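Local coordinates for V-type ATP synthase alpha chain (Thermoplasma volcanium, PDB 4O1S), which is an intein, a beta-rich splicing domain of the H-int clan found within a V-type ATPase subunit A, at residues Leu25-Ser28 against Glu29-Glu33. Numbering follows the deposited sequence.
Sequences LYSS and ERKKE
Y26 and R30, one helical turn apart, lie obliquely against each other on one flank of the helix, with CD of R30 3.8 Å from CE2 of the Y26 ring. The plane of the guanidinium group is tilted 24° from that of the ring. R30 gets there because its CG is anti to the backbone N (chi1 -166°) and the extended chain carries CD obliquely past CE2. L25 and E29 make a similar i, i+4 contact: CD1 of L25 touches CG of E29 at 3.8 Å, the E29 chain bending at chi2.

On the more open side K31 folds back over the preceding turn. Its NZ makes a weak hydrogen bond of 3.3 Å to the carbonyl O of S27, and a water that accepts from NZ at 2.8 Å donates to that same carbonyl.

Two i to i-4 bonds run along the backbone beneath: E29 N bonds to L25 O at 3.0 Å, and R30 N bonds to Y26 O at 2.9 Å. By K31 the step has tightened to i-3: its N reaches S28 O at 3.2 Å, and K32 N bonds to E29 O, again an i-3 step.

E44 probably helps hold the Y26-R30 pair, since its OE1 takes both a salt bridge from R30 NE and a hydrogen bond with Y26 OH. Helix 22-31 lies against the beta strands of the intein splicing domain, packing its Y26, E29 and R30 side against strand 43-58, while Y26 and E29 also reach L70 of strand 61-75 and the Y26 ring meets Y147 edge-to-face.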
loop_
_atom_site.group_PDB
_atom_site.type_symbol
_atom_site.label_atom_id
_atom_site.label_comp_id
_atom_site.label_asym_id
_atom_site.label_seq_id
_atom_site.Cartn_x
_atom_site.Cartn_y
_atom_site.Cartn_z
ATOM N N LEU A 25 -10.858 -6.525 -4.156
ATOM C CA LEU A 25 -10.277 -7.695 -3.521
ATOM C C LEU A 25 -10.941 -7.934 -2.169
ATOM O O LEU A 25 -11.363 -9.044 -1.855
ATOM C CB LEU A 25 -8.786 -7.465 -3.318
ATOM C CG LEU A 25 -8.091 -8.480 -2.413
ATOM C CD1 LEU A 25 -8.264 -9.878 -2.985
ATOM C CD2 LEU A 25 -6.632 -8.143 -2.261
ATOM N N TYR A 26 -11.029 -6.876 -1.378
ATOM C CA TYR A 26 -11.670 -6.939 -0.082
ATOM C C TYR A 26 -13.104 -7.445 -0.203
ATOM O O TYR A 26 -13.543 -8.329 0.545
ATOM C CB TYR A 26 -11.662 -5.561 0.607
ATOM C CG TYR A 26 -12.131 -5.648 2.053
ATOM C CD1 TYR A 26 -11.221 -5.890 3.090
ATOM C CD2 TYR A 26 -13.487 -5.511 2.379
ATOM C CE1 TYR A 26 -11.651 -5.985 4.408
ATOM C CE2 TYR A 26 -13.922 -5.616 3.689
ATOM C CZ TYR A 26 -13.003 -5.857 4.692
ATOM O OH TYR A 26 -13.443 -5.965 5.984
ATOM N N SER A 27 -13.831 -6.876 -1.150
ATOM C CA SER A 27 -15.254 -7.124 -1.245
ATOM C C SER A 27 -15.499 -8.582 -1.579
ATOM O O SER A 27 -16.422 -9.233 -1.050
ATOM C CB SER A 27 -15.843 -6.253 -2.341
ATOM O OG SER A 27 -17.250 -6.299 -2.276
ATOM N N SER A 28 -14.658 -9.086 -2.476
ATOM C CA SER A 28 -14.755 -10.456 -2.947
ATOM C C SER A 28 -14.445 -11.446 -1.819
ATOM O O SER A 28 -15.190 -12.400 -1.584
ATOM C CB SER A 28 -13.789 -10.662 -4.109
ATOM O OG SER A 28 -13.870 -12.001 -4.570
ATOM N N GLU A 29 -13.342 -11.197 -1.121
ATOM C CA GLU A 29 -12.914 -12.054 -0.034
ATOM C C GLU A 29 -13.925 -12.025 1.112
ATOM O O GLU A 29 -14.100 -13.000 1.828
ATOM C CB GLU A 29 -11.533 -11.611 0.445
ATOM C CG GLU A 29 -10.441 -11.827 -0.586
ATOM C CD GLU A 29 -10.178 -13.292 -0.809
ATOM O OE1 GLU A 29 -10.556 -14.099 0.066
ATOM O OE2 GLU A 29 -9.599 -13.648 -1.852
ATOM N N ARG A 30 -14.611 -10.906 1.249
ATOM C CA ARG A 30 -15.562 -10.742 2.321
ATOM C C ARG A 30 -16.726 -11.731 2.214
ATOM O O ARG A 30 -17.261 -12.184 3.225
ATOM C CB ARG A 30 -16.054 -9.299 2.347
ATOM C CG ARG A 30 -16.773 -8.956 3.612
ATOM C CD ARG A 30 -17.233 -7.508 3.622
ATOM N NE ARG A 30 -17.845 -7.202 4.910
ATOM C CZ ARG A 30 -19.149 -7.250 5.150
ATOM N NH1 ARG A 30 -19.999 -7.563 4.186
ATOM N NH2 ARG A 30 -19.599 -6.986 6.356
ATOM N N LYS A 31 -17.085 -12.094 0.987
ATOM C CA LYS A 31 -18.212 -12.994 0.735
ATOM C C LYS A 31 -17.893 -14.463 0.885
ATOM O O LYS A 31 -18.810 -15.281 0.992
ATOM C CB LYS A 31 -18.693 -12.851 -0.703
ATOM C CG LYS A 31 -19.054 -11.481 -1.143
ATOM C CD LYS A 31 -19.683 -11.592 -2.515
ATOM C CE LYS A 31 -20.274 -10.278 -2.920
ATOM N NZ LYS A 31 -19.399 -9.167 -2.445
ATOM N N LYS A 32 -16.615 -14.825 0.810
ATOM C CA LYS A 32 -16.235 -16.241 0.812
ATOM C C LYS A 32 -16.574 -16.983 2.128
ATOM O O LYS A 32 -16.182 -16.524 3.214
ATOM C CB LYS A 32 -14.756 -16.364 0.479
ATOM C CG LYS A 32 -14.417 -16.021 -0.968
ATOM C CD LYS A 32 -12.949 -15.710 -1.101
ATOM C CE LYS A 32 -12.348 -16.276 -2.351
ATOM N NZ LYS A 32 -13.056 -15.689 -3.514
ATOM N N GLU A 33 -17.307 -18.105 2.027
ATOM C CA GLU A 33 -17.666 -18.959 3.192
ATOM C C GLU A 33 -16.428 -19.434 3.986
ATOM O O GLU A 33 -16.425 -19.421 5.211
ATOM C CB GLU A 33 -18.539 -20.145 2.763
ATOM C CG GLU A 33 -18.328 -21.421 3.603
ATOM C CD GLU A 33 -17.368 -22.428 2.943
ATOM O OE1 GLU A 33 -16.756 -22.084 1.909
ATOM O OE2 GLU A 33 -17.229 -23.565 3.454
HETATM O O HOH W 1 -19.054 -7.567 -0.152
#